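Local coordinates for protein signal recognition particle subunit SRP68 (Chaetomium thermophilum, PDB 4P3G) that binds SRP RNA through the RNA-binding domain seen here and probably helps the signal recognition particle direct secretory and membrane proteins to the endoplasmic reticulum, at residues C41-I47 and N69-L75; F13-R18 and L77-E81; I109-E114 and A152-K157. One frame throughout, in Å; residues are numbered along the deposited sequence.

Contact 1 (C41-I47 and N69-L75); sequences CRKKLNI and NTEYVRL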
ATOM      1  N   CYS A  41     -46.135   1.836  -6.728  1.00106.05           N
ATOM      2  CA  CYS A  41     -45.465   1.214  -7.857  1.00104.25           C
ATOM      3  C   CYS A  41     -46.190  -0.054  -8.297  1.00104.64           C
ATOM      4  O   CYS A  41     -46.430  -0.255  -9.493  1.00103.63           O
ATOM      5  CB  CYS A  41     -44.006   0.896  -7.519  1.00 98.15           C
ATOM      6  SG  CYS A  41     -43.021   0.361  -8.951  1.00113.46           S
ATOM      7  N   ARG A  42     -46.570  -0.887  -7.335  1.00102.61           N
ATOM      8  CA  ARG A  42     -47.237  -2.141  -7.656  1.00104.53           C
ATOM      9  C   ARG A  42     -48.568  -1.895  -8.367  1.00114.17           C
ATOM     10  O   ARG A  42     -48.929  -2.622  -9.297  1.00120.92           O
ATOM     11  CB  ARG A  42     -47.431  -2.979  -6.391  1.00100.08           C
ATOM     12  CG  ARG A  42     -46.166  -3.658  -5.950  1.00 94.50           C
ATOM     13  CD  ARG A  42     -46.227  -4.175  -4.536  1.00 98.67           C
ATOM     14  NE  ARG A  42     -44.961  -4.822  -4.173  1.00 99.35           N
ATOM     15  CZ  ARG A  42     -44.581  -5.130  -2.934  1.00 98.00           C
ATOM     16  NH1 ARG A  42     -45.343  -4.825  -1.895  1.00 98.10           N
ATOM     17  NH2 ARG A  42     -43.414  -5.724  -2.731  1.00 99.79           N
ATOM     18  N   LYS A  43     -49.293  -0.865  -7.947  1.00113.31           N
ATOM     19  CA  LYS A  43     -50.560  -0.548  -8.585  1.00113.21           C
ATOM     20  C   LYS A  43     -50.358  -0.156 -10.050  1.00116.06           C
ATOM     21  O   LYS A  43     -51.136  -0.561 -10.909  1.00123.81           O
ATOM     22  CB  LYS A  43     -51.300   0.541  -7.818  1.00115.20           C
ATOM     23  CG  LYS A  43     -51.833   0.050  -6.485  1.00119.96           C
ATOM     24  CD  LYS A  43     -52.463   1.173  -5.685  1.00130.62           C
ATOM     25  CE  LYS A  43     -52.873   0.710  -4.291  1.00136.99           C
ATOM     26  NZ  LYS A  43     -53.540   1.804  -3.513  1.00144.07           N
ATOM     27  N   LYS A  44     -49.320   0.625 -10.339  1.00113.02           N
ATOM     28  CA  LYS A  44     -49.048   1.043 -11.714  1.00113.62           C
ATOM     29  C   LYS A  44     -48.815  -0.147 -12.632  1.00117.16           C
ATOM     30  O   LYS A  44     -49.171  -0.114 -13.809  1.00126.30           O
ATOM     31  CB  LYS A  44     -47.820   1.949 -11.778  1.00109.77           C
ATOM     32  CG  LYS A  44     -48.036   3.340 -11.249  1.00115.13           C
ATOM     33  CD  LYS A  44     -47.080   4.318 -11.906  1.00119.97           C
ATOM     34  CE  LYS A  44     -47.213   5.687 -11.280  1.00126.95           C
ATOM     35  NZ  LYS A  44     -46.945   5.590  -9.812  1.00129.67           N
ATOM     36  N   LEU A  45     -48.213  -1.193 -12.087  1.00112.42           N
ATOM     37  CA  LEU A  45     -47.857  -2.375 -12.857  1.00114.09           C
ATOM     38  C   LEU A  45     -48.960  -3.405 -12.792  1.00114.26           C
ATOM     39  O   LEU A  45     -48.811  -4.510 -13.318  1.00113.07           O
ATOM     40  CB  LEU A  45     -46.556  -2.987 -12.323  1.00116.22           C
ATOM     41  CG  LEU A  45     -45.293  -2.157 -12.501  1.00115.82           C
ATOM     42  CD1 LEU A  45     -44.106  -2.850 -11.868  1.00112.98           C
ATOM     43  CD2 LEU A  45     -45.066  -1.953 -13.981  1.00118.21           C
ATOM     44  N   ASN A  46     -50.080  -3.008 -12.197  1.00118.90           N
ATOM     45  CA  ASN A  46     -51.191  -3.917 -11.923  1.00125.40           C
ATOM     46  C   ASN A  46     -50.679  -5.232 -11.332  1.00123.92           C
ATOM     47  O   ASN A  46     -50.990  -6.323 -11.807  1.00128.16           O
ATOM     48  CB  ASN A  46     -52.076  -4.128 -13.157  1.00129.76           C
ATOM     49  CG  ASN A  46     -52.859  -2.869 -13.542  1.00138.86           C
ATOM     50  OD1 ASN A  46     -53.234  -2.063 -12.684  1.00141.86           O
ATOM     51  ND2 ASN A  46     -53.105  -2.700 -14.839  1.00142.59           N
ATOM     52  N   ILE A  47     -49.875  -5.077 -10.283  1.00118.13           N
ATOM     53  CA  ILE A  47     -49.339  -6.169  -9.482  1.00119.60           C
ATOM     54  C   ILE A  47     -49.976  -6.169  -8.091  1.00125.12           C
ATOM     55  O   ILE A  47     -50.183  -5.110  -7.503  1.00128.51           O
ATOM     56  CB  ILE A  47     -47.789  -6.061  -9.380  1.00120.42           C
ATOM     57  CG1 ILE A  47     -47.172  -6.337 -10.752  1.00116.80           C
ATOM     58  CG2 ILE A  47     -47.214  -7.026  -8.341  1.00118.90           C
ATOM     59  CD1 ILE A  47     -45.704  -6.189 -10.798  1.00113.19           C
ATOM     60  N   ASN A  69     -41.359  -2.357 -19.619  1.00114.08           N
ATOM     61  CA  ASN A  69     -41.673  -1.277 -18.702  1.00108.54           C
ATOM     62  C   ASN A  69     -40.549  -1.091 -17.684  1.00103.34           C
ATOM     63  O   ASN A  69     -40.207  -2.021 -16.947  1.00 96.38           O
ATOM     64  CB  ASN A  69     -42.990  -1.598 -18.000  1.00109.05           C
ATOM     65  CG  ASN A  69     -43.606  -0.404 -17.328  1.00113.42           C
ATOM     66  OD1 ASN A  69     -42.917   0.539 -16.946  1.00116.58           O
ATOM     67  ND2 ASN A  69     -44.921  -0.440 -17.169  1.00116.60           N
ATOM     68  N   THR A  70     -40.016   0.128 -17.616  1.00103.85           N
ATOM     69  CA  THR A  70     -38.919   0.443 -16.706  1.00 97.89           C
ATOM     70  C   THR A  70     -39.400   0.447 -15.271  1.00101.70           C
ATOM     71  O   THR A  70     -38.595   0.399 -14.356  1.00100.72           O
ATOM     72  CB  THR A  70     -38.247   1.781 -17.042  1.00 92.72           C
ATOM     73  OG1 THR A  70     -39.149   2.862 -16.783  1.00 94.92           O
ATOM     74  CG2 THR A  70     -37.845   1.809 -18.498  1.00 91.75           C
ATOM     75  N   GLU A  71     -40.710   0.514 -15.062  1.00105.78           N
ATOM     76  CA  GLU A  71     -41.213   0.484 -13.701  1.00109.96           C
ATOM     77  C   GLU A  71     -40.843  -0.828 -12.997  1.00106.64           C
ATOM     78  O   GLU A  71     -40.733  -0.876 -11.777  1.00110.88           O
ATOM     79  CB  GLU A  71     -42.717   0.708 -13.654  1.00120.52           C
ATOM     80  CG  GLU A  71     -43.120   2.156 -13.757  1.00135.41           C
ATOM     81  CD  GLU A  71     -42.627   2.978 -12.580  1.00140.01           C
ATOM     82  OE1 GLU A  71     -41.789   3.878 -12.803  1.00140.97           O
ATOM     83  OE2 GLU A  71     -43.077   2.728 -11.436  1.00141.74           O
ATOM     84  N   TYR A  72     -40.669  -1.894 -13.762  1.00 99.73           N
ATOM     85  CA  TYR A  72     -40.265  -3.159 -13.185  1.00 96.59           C
ATOM     86  C   TYR A  72     -38.915  -3.023 -12.478  1.00 92.17           C
ATOM     87  O   TYR A  72     -38.670  -3.664 -11.453  1.00 89.43           O
ATOM     88  CB  TYR A  72     -40.215  -4.223 -14.264  1.00102.39           C
ATOM     89  CG  TYR A  72     -41.579  -4.777 -14.575  1.00107.65           C
ATOM     90  CD1 TYR A  72     -42.123  -5.796 -13.809  1.00111.94           C
ATOM     91  CD2 TYR A  72     -42.325  -4.278 -15.628  1.00113.70           C
ATOM     92  CE1 TYR A  72     -43.378  -6.305 -14.081  1.00119.82           C
ATOM     93  CE2 TYR A  72     -43.582  -4.779 -15.909  1.00122.95           C
ATOM     94  CZ  TYR A  72     -44.100  -5.797 -15.130  1.00125.94           C
ATOM     95  OH  TYR A  72     -45.346  -6.311 -15.401  1.00135.54           O
ATOM     96  N   VAL A  73     -38.036  -2.198 -13.041  1.00 90.70           N
ATOM     97  CA  VAL A  73     -36.775  -1.876 -12.383  1.00 82.53           C
ATOM     98  C   VAL A  73     -37.053  -1.059 -11.130  1.00 79.87           C
ATOM     99  O   VAL A  73     -36.525  -1.362 -10.073  1.00 87.94           O
ATOM    100  CB  VAL A  73     -35.797  -1.102 -13.308  1.00 83.16           C
ATOM    101  CG1 VAL A  73     -34.596  -0.570 -12.531  1.00 76.71           C
ATOM    102  CG2 VAL A  73     -35.346  -1.987 -14.469  1.00 84.58           C
ATOM    103  N   ARG A  74     -37.915  -0.059 -11.213  1.00 80.41           N
ATOM    104  CA  ARG A  74     -38.186   0.739 -10.027  1.00 85.62           C
ATOM    105  C   ARG A  74     -38.725  -0.119  -8.881  1.00 91.55           C
ATOM    106  O   ARG A  74     -38.342   0.062  -7.722  1.00 94.83           O
ATOM    107  CB  ARG A  74     -39.168   1.854 -10.334  1.00 87.80           C
ATOM    108  CG  ARG A  74     -39.347   2.809  -9.188  1.00 92.11           C
ATOM    109  CD  ARG A  74     -39.939   4.128  -9.662  1.00105.99           C
ATOM    110  NE  ARG A  74     -39.865   5.114  -8.594  1.00113.13           N
ATOM    111  CZ  ARG A  74     -40.901   5.501  -7.860  1.00116.64           C
ATOM    112  NH1 ARG A  74     -42.111   5.004  -8.105  1.00117.94           N
ATOM    113  NH2 ARG A  74     -40.717   6.389  -6.889  1.00113.90           N
ATOM    114  N   LEU A  75     -39.552  -1.098  -9.214  1.00 89.55           N
ATOM    115  CA  LEU A  75     -40.084  -2.005  -8.214  1.00 88.71           C
ATOM    116  C   LEU A  75     -38.951  -2.706  -7.461  1.00 86.15           C
ATOM    117  O   LEU A  75     -39.002  -2.843  -6.240  1.00 89.63           O
ATOM    118  CB  LEU A  75     -40.974  -3.049  -8.880  1.00 92.41           C
ATOM    119  CG  LEU A  75     -41.715  -3.967  -7.911  1.00 94.93           C
ATOM    120  CD1 LEU A  75     -42.737  -3.152  -7.147  1.00 96.91           C
ATOM    121  CD2 LEU A  75     -42.388  -5.107  -8.651  1.00 99.46           C
TER
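Leu45 is the main bump between the C-terminal end of helix 27-44 and the first turn of helix 71-93. Its side chain enters a hollow walled by Asn69, Glu71, Tyr72 and Leu75: CD2 lies 3.6 Å from Glu71 CB, while CD1 sits over the Tyr72 ring, 4.1 Å from its centroid, in a CH-pi contact. Ile47 widens the patch, its CD1 4.0 Å from Tyr72 CE1 and 4.1 Å from Leu75 CD2. One turn before Leu45, Cys41 SG reaches the backbone, 3.8 Å from Leu75 N, and Leu75 CD1 rests 3.7 Å from Arg42 CG. A Schellman motif with Asn46 as C-prime residue ends the first helix and carries the chain round to Ile47; in the other segment, Asn69 OD1 accepts from Glu71 N at 2.9 Å, a capping bond. Helix end thus meets helix start near the surface, and the chemistry joining them is chiefly apolar packing, with polar groups serving their own helix ends.

Contact 2 (F13-R18 and L77-E81); sequences FVVTSR and LLTAE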
ATOM      1  N   PHE A  13     -30.717   6.844  -8.720  1.00 78.83           N
ATOM      2  CA  PHE A  13     -32.029   6.709  -8.099  1.00 85.37           C
ATOM      3  C   PHE A  13     -31.897   6.346  -6.608  1.00 87.77           C
ATOM      4  O   PHE A  13     -32.580   6.921  -5.762  1.00 92.32           O
ATOM      5  CB  PHE A  13     -32.852   5.629  -8.796  1.00 84.20           C
ATOM      6  CG  PHE A  13     -34.139   5.306  -8.086  1.00 80.79           C
ATOM      7  CD1 PHE A  13     -35.253   6.117  -8.239  1.00 79.34           C
ATOM      8  CD2 PHE A  13     -34.226   4.200  -7.243  1.00 80.41           C
ATOM      9  CE1 PHE A  13     -36.433   5.823  -7.586  1.00 78.26           C
ATOM     10  CE2 PHE A  13     -35.406   3.900  -6.579  1.00 78.62           C
ATOM     11  CZ  PHE A  13     -36.509   4.712  -6.746  1.00 76.33           C
ATOM     12  N   VAL A  14     -31.042   5.379  -6.293  1.00 81.69           N
ATOM     13  CA  VAL A  14     -30.864   4.949  -4.912  1.00 79.61           C
ATOM     14  C   VAL A  14     -30.311   6.047  -4.017  1.00 84.65           C
ATOM     15  O   VAL A  14     -30.879   6.318  -2.965  1.00 84.80           O
ATOM     16  CB  VAL A  14     -29.955   3.712  -4.814  1.00 75.22           C
ATOM     17  CG1 VAL A  14     -29.495   3.487  -3.395  1.00 76.55           C
ATOM     18  CG2 VAL A  14     -30.688   2.491  -5.327  1.00 80.15           C
ATOM     19  N   VAL A  15     -29.199   6.663  -4.410  1.00 88.69           N
ATOM     20  CA  VAL A  15     -28.619   7.746  -3.610  1.00 88.36           C
ATOM     21  C   VAL A  15     -29.606   8.916  -3.418  1.00 93.53           C
ATOM     22  O   VAL A  15     -29.669   9.502  -2.337  1.00101.17           O
ATOM     23  CB  VAL A  15     -27.289   8.262  -4.216  1.00 80.10           C
ATOM     24  CG1 VAL A  15     -26.887   9.587  -3.587  1.00 78.88           C
ATOM     25  CG2 VAL A  15     -26.197   7.235  -4.029  1.00 67.82           C
ATOM     26  N   THR A  16     -30.401   9.220  -4.444  1.00 85.74           N
ATOM     27  CA  THR A  16     -31.391  10.284  -4.350  1.00 82.51           C
ATOM     28  C   THR A  16     -32.415   9.989  -3.259  1.00 92.21           C
ATOM     29  O   THR A  16     -32.683  10.832  -2.408  1.00 98.82           O
ATOM     30  CB  THR A  16     -32.132  10.475  -5.667  1.00 85.50           C
ATOM     31  OG1 THR A  16     -31.243  11.041  -6.638  1.00 91.04           O
ATOM     32  CG2 THR A  16     -33.329  11.411  -5.480  1.00 91.97           C
ATOM     33  N   SER A  17     -32.972   8.783  -3.269  1.00 92.07           N
ATOM     34  CA  SER A  17     -33.980   8.408  -2.290  1.00 90.86           C
ATOM     35  C   SER A  17     -33.426   8.471  -0.880  1.00 95.60           C
ATOM     36  O   SER A  17     -34.110   8.919   0.041  1.00 98.82           O
ATOM     37  CB  SER A  17     -34.494   6.998  -2.552  1.00 88.61           C
ATOM     38  OG  SER A  17     -35.023   6.888  -3.849  1.00 95.69           O
ATOM     39  N   ARG A  18     -32.171   8.061  -0.717  1.00 95.76           N
ATOM     40  CA  ARG A  18     -31.566   8.053   0.599  1.00 92.62           C
ATOM     41  C   ARG A  18     -31.420   9.499   1.044  1.00100.48           C
ATOM     42  O   ARG A  18     -31.794   9.848   2.167  1.00104.42           O
ATOM     43  CB  ARG A  18     -30.212   7.360   0.556  1.00 82.48           C
ATOM     44  CG  ARG A  18     -30.304   5.882   0.276  1.00 80.66           C
ATOM     45  CD  ARG A  18     -28.957   5.262   0.451  1.00 79.34           C
ATOM     46  NE  ARG A  18     -28.906   3.851   0.095  1.00 78.81           N
ATOM     47  CZ  ARG A  18     -27.787   3.133   0.104  1.00 81.51           C
ATOM     48  NH1 ARG A  18     -26.624   3.696   0.443  1.00 75.91           N
ATOM     49  NH2 ARG A  18     -27.831   1.852  -0.221  1.00 87.27           N
ATOM     50  N   LEU A  77     -35.726  -1.777  -7.094  1.00 84.80           N
ATOM     51  CA  LEU A  77     -34.922  -0.867  -6.300  1.00 79.72           C
ATOM     52  C   LEU A  77     -35.615  -0.583  -4.960  1.00 78.12           C
ATOM     53  O   LEU A  77     -35.018  -0.720  -3.884  1.00 76.96           O
ATOM     54  CB  LEU A  77     -34.718   0.424  -7.081  1.00 80.58           C
ATOM     55  CG  LEU A  77     -33.801   0.152  -8.279  1.00 81.97           C
ATOM     56  CD1 LEU A  77     -33.403   1.431  -9.006  1.00 83.68           C
ATOM     57  CD2 LEU A  77     -32.583  -0.675  -7.871  1.00 79.39           C
ATOM     58  N   LEU A  78     -36.894  -0.232  -5.033  1.00 79.11           N
ATOM     59  CA  LEU A  78     -37.672   0.093  -3.840  1.00 82.21           C
ATOM     60  C   LEU A  78     -37.685  -1.118  -2.920  1.00 85.21           C
ATOM     61  O   LEU A  78     -37.611  -0.995  -1.692  1.00 88.97           O
ATOM     62  CB  LEU A  78     -39.100   0.497  -4.209  1.00 81.26           C
ATOM     63  CG  LEU A  78     -39.145   1.795  -5.025  1.00 86.76           C
ATOM     64  CD1 LEU A  78     -40.562   2.173  -5.497  1.00 90.35           C
ATOM     65  CD2 LEU A  78     -38.487   2.936  -4.268  1.00 88.18           C
ATOM     66  N   THR A  79     -37.782  -2.295  -3.520  1.00 80.81           N
ATOM     67  CA  THR A  79     -37.821  -3.505  -2.735  1.00 81.09           C
ATOM     68  C   THR A  79     -36.525  -3.706  -1.992  1.00 83.10           C
ATOM     69  O   THR A  79     -36.530  -3.937  -0.791  1.00 87.54           O
ATOM     70  CB  THR A  79     -38.105  -4.719  -3.617  1.00 87.35           C
ATOM     71  OG1 THR A  79     -39.310  -4.487  -4.364  1.00 98.43           O
ATOM     72  CG2 THR A  79     -38.297  -5.940  -2.758  1.00 87.84           C
ATOM     73  N   ALA A  80     -35.416  -3.584  -2.709  1.00 84.04           N
ATOM     74  CA  ALA A  80     -34.087  -3.766  -2.128  1.00 77.00           C
ATOM     75  C   ALA A  80     -33.789  -2.661  -1.117  1.00 75.99           C
ATOM     76  O   ALA A  80     -33.276  -2.921  -0.013  1.00 74.37           O
ATOM     77  CB  ALA A  80     -33.039  -3.796  -3.221  1.00 70.51           C
ATOM     78  N   GLU A  81     -34.104  -1.431  -1.507  1.00 68.94           N
ATOM     79  CA  GLU A  81     -33.833  -0.288  -0.654  1.00 78.76           C
ATOM     80  C   GLU A  81     -34.611  -0.354   0.663  1.00 89.44           C
ATOM     81  O   GLU A  81     -34.149   0.151   1.690  1.00 95.63           O
ATOM     82  CB  GLU A  81     -34.148   1.016  -1.386  1.00 81.53           C
ATOM     83  CG  GLU A  81     -33.043   1.470  -2.297  1.00 77.70           C
ATOM     84  CD  GLU A  81     -31.775   1.811  -1.545  1.00 78.25           C
ATOM     85  OE1 GLU A  81     -31.739   2.913  -0.952  1.00 80.60           O
ATOM     86  OE2 GLU A  81     -30.833   0.973  -1.527  1.00 68.89           O
TER
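A buried carboxylate, Glu81, is the polar focus where helix 10-21 crosses helix 71-93 at -54°, the axes of the short segments 11.0 Å apart. Arg18 grips it side-on: NE donates to Glu81 OE1 at 3.2 Å, and a weak second bond runs from Arg18 NH2 to Glu81 OE2 at 3.4 Å, making a two-point salt bridge. Each oxygen has a further partner, OE1 the hydroxyl of Tyr30 and OE2 that of Tyr145, so both acceptors are satisfied despite burial. The arginine's charge also meets the Trp84 ring in a cation-pi contact. Ser17 OG is satisfied within its own helix, donating to Phe13 O at 3.1 Å. Next to these bonds Phe13 CD2 meets Leu77 CD1 at 3.4 Å, and the ring edge at Phe13 CZ meets Leu78 CD2 at 3.6 Å. Val14 CG1, 3.4 Å from Glu81 OE1, covers one part of the carboxylate. Tyr30 of helix 27-44 and Tyr145 of helix 136-156 bring two further helices to the site, while Leu123 and Ile119 of helix 103-128 pack against Leu77 and Ala80, so this part of helix 71-93 is packed among helices 10-21, 27-44, 103-128 and 136-156.

Contact 3 (I109-E114 and A152-K157); sequences IVSRLE and AALFEK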
ATOM      1  N   ILE A 109     -30.608  -8.062  11.065  1.00 84.24           N
ATOM      2  CA  ILE A 109     -29.993  -7.004  10.277  1.00 79.23           C
ATOM      3  C   ILE A 109     -29.294  -7.583   9.052  1.00 76.74           C
ATOM      4  O   ILE A 109     -29.434  -7.079   7.952  1.00 79.49           O
ATOM      5  CB  ILE A 109     -28.995  -6.221  11.123  1.00 70.42           C
ATOM      6  CG1 ILE A 109     -29.772  -5.370  12.123  1.00 73.82           C
ATOM      7  CG2 ILE A 109     -28.162  -5.329  10.252  1.00 65.48           C
ATOM      8  CD1 ILE A 109     -28.905  -4.551  13.013  1.00 80.36           C
ATOM      9  N   VAL A 110     -28.559  -8.662   9.250  1.00 76.68           N
ATOM     10  CA  VAL A 110     -27.875  -9.305   8.152  1.00 77.54           C
ATOM     11  C   VAL A 110     -28.870  -9.896   7.154  1.00 81.46           C
ATOM     12  O   VAL A 110     -28.673  -9.741   5.950  1.00 84.35           O
ATOM     13  CB  VAL A 110     -26.902 -10.361   8.662  1.00 79.44           C
ATOM     14  CG1 VAL A 110     -26.444 -11.249   7.524  1.00 80.87           C
ATOM     15  CG2 VAL A 110     -25.704  -9.676   9.320  1.00 72.71           C
ATOM     16  N   SER A 111     -29.950 -10.514   7.653  1.00 82.22           N
ATOM     17  CA  SER A 111     -31.038 -11.075   6.815  1.00 76.62           C
ATOM     18  C   SER A 111     -31.613 -10.086   5.828  1.00 74.70           C
ATOM     19  O   SER A 111     -31.938 -10.442   4.700  1.00 75.58           O
ATOM     20  CB  SER A 111     -32.203 -11.551   7.664  1.00 79.72           C
ATOM     21  OG  SER A 111     -31.873 -12.676   8.423  1.00 91.92           O
ATOM     22  N   ARG A 112     -31.778  -8.855   6.296  1.00 71.41           N
ATOM     23  CA  ARG A 112     -32.359  -7.784   5.520  1.00 75.26           C
ATOM     24  C   ARG A 112     -31.443  -7.432   4.396  1.00 75.60           C
ATOM     25  O   ARG A 112     -31.839  -7.415   3.231  1.00 82.01           O
ATOM     26  CB  ARG A 112     -32.610  -6.540   6.382  1.00 84.06           C
ATOM     27  CG  ARG A 112     -34.018  -6.390   6.949  1.00 91.15           C
ATOM     28  CD  ARG A 112     -34.621  -7.725   7.327  1.00 98.22           C
ATOM     29  NE  ARG A 112     -35.492  -8.242   6.273  1.00103.68           N
ATOM     30  CZ  ARG A 112     -35.863  -9.514   6.185  1.00109.00           C
ATOM     31  NH1 ARG A 112     -35.431 -10.399   7.085  1.00105.97           N
ATOM     32  NH2 ARG A 112     -36.656  -9.899   5.191  1.00112.56           N
ATOM     33  N   LEU A 113     -30.198  -7.166   4.757  1.00 74.10           N
ATOM     34  CA  LEU A 113     -29.177  -6.832   3.781  1.00 74.17           C
ATOM     35  C   LEU A 113     -28.945  -7.943   2.764  1.00 71.53           C
ATOM     36  O   LEU A 113     -28.796  -7.675   1.577  1.00 69.30           O
ATOM     37  CB  LEU A 113     -27.889  -6.521   4.510  1.00 74.76           C
ATOM     38  CG  LEU A 113     -27.905  -5.248   5.335  1.00 70.54           C
ATOM     39  CD1 LEU A 113     -26.585  -5.188   6.045  1.00 69.82           C
ATOM     40  CD2 LEU A 113     -28.070  -4.056   4.434  1.00 69.64           C
ATOM     41  N   GLU A 114     -28.918  -9.188   3.226  1.00 72.84           N
ATOM     42  CA  GLU A 114     -28.678 -10.300   2.319  1.00 79.14           C
ATOM     43  C   GLU A 114     -29.855 -10.407   1.341  1.00 82.58           C
ATOM     44  O   GLU A 114     -29.682 -10.737   0.168  1.00 88.43           O
ATOM     45  CB  GLU A 114     -28.455 -11.612   3.086  1.00 80.70           C
ATOM     46  CG  GLU A 114     -27.211 -11.653   3.962  1.00 79.55           C
ATOM     47  CD  GLU A 114     -27.017 -13.014   4.664  1.00 96.47           C
ATOM     48  OE1 GLU A 114     -27.999 -13.773   4.807  1.00104.45           O
ATOM     49  OE2 GLU A 114     -25.884 -13.326   5.108  1.00103.36           O
ATOM     50  N   ALA A 152     -22.237  -4.503   2.105  1.00 61.53           N
ATOM     51  CA  ALA A 152     -22.852  -4.099   3.363  1.00 56.74           C
ATOM     52  C   ALA A 152     -23.267  -5.319   4.175  1.00 63.79           C
ATOM     53  O   ALA A 152     -23.078  -5.382   5.391  1.00 65.42           O
ATOM     54  CB  ALA A 152     -24.047  -3.225   3.095  1.00 53.53           C
ATOM     55  N   ALA A 153     -23.837  -6.300   3.494  1.00 63.86           N
ATOM     56  CA  ALA A 153     -24.305  -7.471   4.194  1.00 62.84           C
ATOM     57  C   ALA A 153     -23.152  -8.203   4.885  1.00 69.78           C
ATOM     58  O   ALA A 153     -23.237  -8.472   6.080  1.00 74.28           O
ATOM     59  CB  ALA A 153     -25.056  -8.385   3.244  1.00 59.64           C
ATOM     60  N   LEU A 154     -22.065  -8.483   4.162  1.00 73.27           N
ATOM     61  CA  LEU A 154     -20.943  -9.238   4.742  1.00 68.89           C
ATOM     62  C   LEU A 154     -20.186  -8.416   5.787  1.00 66.23           C
ATOM     63  O   LEU A 154     -19.654  -8.949   6.770  1.00 72.74           O
ATOM     64  CB  LEU A 154     -19.995  -9.713   3.655  1.00 65.07           C
ATOM     65  CG  LEU A 154     -20.563 -10.715   2.651  1.00 56.23           C
ATOM     66  CD1 LEU A 154     -19.719 -10.689   1.376  1.00 49.66           C
ATOM     67  CD2 LEU A 154     -20.647 -12.116   3.260  1.00 51.03           C
ATOM     68  N   PHE A 155     -20.157  -7.110   5.582  1.00 53.98           N
ATOM     69  CA  PHE A 155     -19.564  -6.217   6.568  1.00 57.69           C
ATOM     70  C   PHE A 155     -20.313  -6.306   7.928  1.00 77.89           C
ATOM     71  O   PHE A 155     -19.680  -6.320   8.989  1.00 78.51           O
ATOM     72  CB  PHE A 155     -19.600  -4.799   6.023  1.00 53.51           C
ATOM     73  CG  PHE A 155     -18.985  -3.786   6.913  1.00 59.52           C
ATOM     74  CD1 PHE A 155     -19.743  -3.198   7.932  1.00 60.63           C
ATOM     75  CD2 PHE A 155     -17.676  -3.359   6.713  1.00 61.67           C
ATOM     76  CE1 PHE A 155     -19.190  -2.230   8.774  1.00 61.56           C
ATOM     77  CE2 PHE A 155     -17.103  -2.381   7.540  1.00 61.40           C
ATOM     78  CZ  PHE A 155     -17.862  -1.818   8.576  1.00 66.38           C
ATOM     79  N   GLU A 156     -21.649  -6.365   7.892  1.00 71.68           N
ATOM     80  CA  GLU A 156     -22.449  -6.482   9.107  1.00 68.71           C
ATOM     81  C   GLU A 156     -22.304  -7.862   9.767  1.00 68.47           C
ATOM     82  O   GLU A 156     -22.386  -8.003  10.993  1.00 69.89           O
ATOM     83  CB  GLU A 156     -23.910  -6.201   8.798  1.00 75.39           C
ATOM     84  CG  GLU A 156     -24.198  -4.731   8.538  1.00 85.33           C
ATOM     85  CD  GLU A 156     -23.794  -3.831   9.683  1.00 92.42           C
ATOM     86  OE1 GLU A 156     -24.123  -4.178  10.840  1.00101.18           O
ATOM     87  OE2 GLU A 156     -23.152  -2.780   9.424  1.00 85.80           O
ATOM     88  N   LYS A 157     -22.096  -8.877   8.940  1.00 64.71           N
ATOM     89  CA  LYS A 157     -21.883 -10.239   9.399  1.00 65.80           C
ATOM     90  C   LYS A 157     -20.470 -10.376   9.961  1.00 77.13           C
ATOM     91  O   LYS A 157     -20.105 -11.415  10.518  1.00 77.06           O
ATOM     92  CB  LYS A 157     -22.063 -11.195   8.231  1.00 62.93           C
ATOM     93  CG  LYS A 157     -22.344 -12.643   8.580  1.00 67.93           C
ATOM     94  CD  LYS A 157     -22.798 -13.378   7.310  1.00 71.73           C
ATOM     95  CE  LYS A 157     -23.266 -14.789   7.582  1.00 81.39           C
ATOM     96  NZ  LYS A 157     -23.759 -15.385   6.309  1.00 89.36           N
TER
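Apolar packing brings helices 103-128 and 136-156 close together, the axes of their short segments 8.5 Å apart. The small Ala153 permits this: its CB lies 3.6 Å from Leu113 CB, and the two CA atoms are just 4.9 Å apart. Leu113 reaches past it, with CD1 3.6 Å from Ala152 O and 3.5 Å from Glu156 CG, so the aliphatic part of a glutamate serves as packing surface. One turn earlier, Val110 CG2 fits against Glu156 and Lys157, 3.9 Å from Glu156 CB and 3.7 Å from Lys157 N.

Charged groups add to this. Lys157 NZ donates to Glu114 OE2 at 3.2 Å, a salt bridge bordering the apolar strip; a phosphate ion, probably from the crystallisation liquor, lies beside the Glu114 side chain. The Glu156 carboxylate finds its partner in Lys91 of helix 71-93, linking a third helix to the pair.

With an angle of 163° between their directions, the helices form an antiparallel pair, joined by the chain between 128 and 136. Such neighbouring antiparallel helices are the building unit of tetratricopeptide repeats, consistent with the tetratricopeptide-like character of this RNA-binding domain.

Overall arrangement
From the N terminus, helix 10-21 supplies the first half of contact 2, whose loop stays open while the chain passes through helix 27-44, the following loop and helix 63-68. Contact 1 opens and closes inside that loop, joining the end of helix 27-44 to the start of helix 71-93; contact 2 then closes farther along the same helix. The two touch, Arg74 NE lying 3.6 Å from Phe13 CE1, so helix 71-93 holds helix 10-21 and the end of helix 27-44 at adjoining places. Contact 3 follows in series, closing a mostly helical 37-residue span between helices 103-128 and 136-156. Its centre lies about 17 Å from that of contact 2 and about 26 Å from that of contact 1.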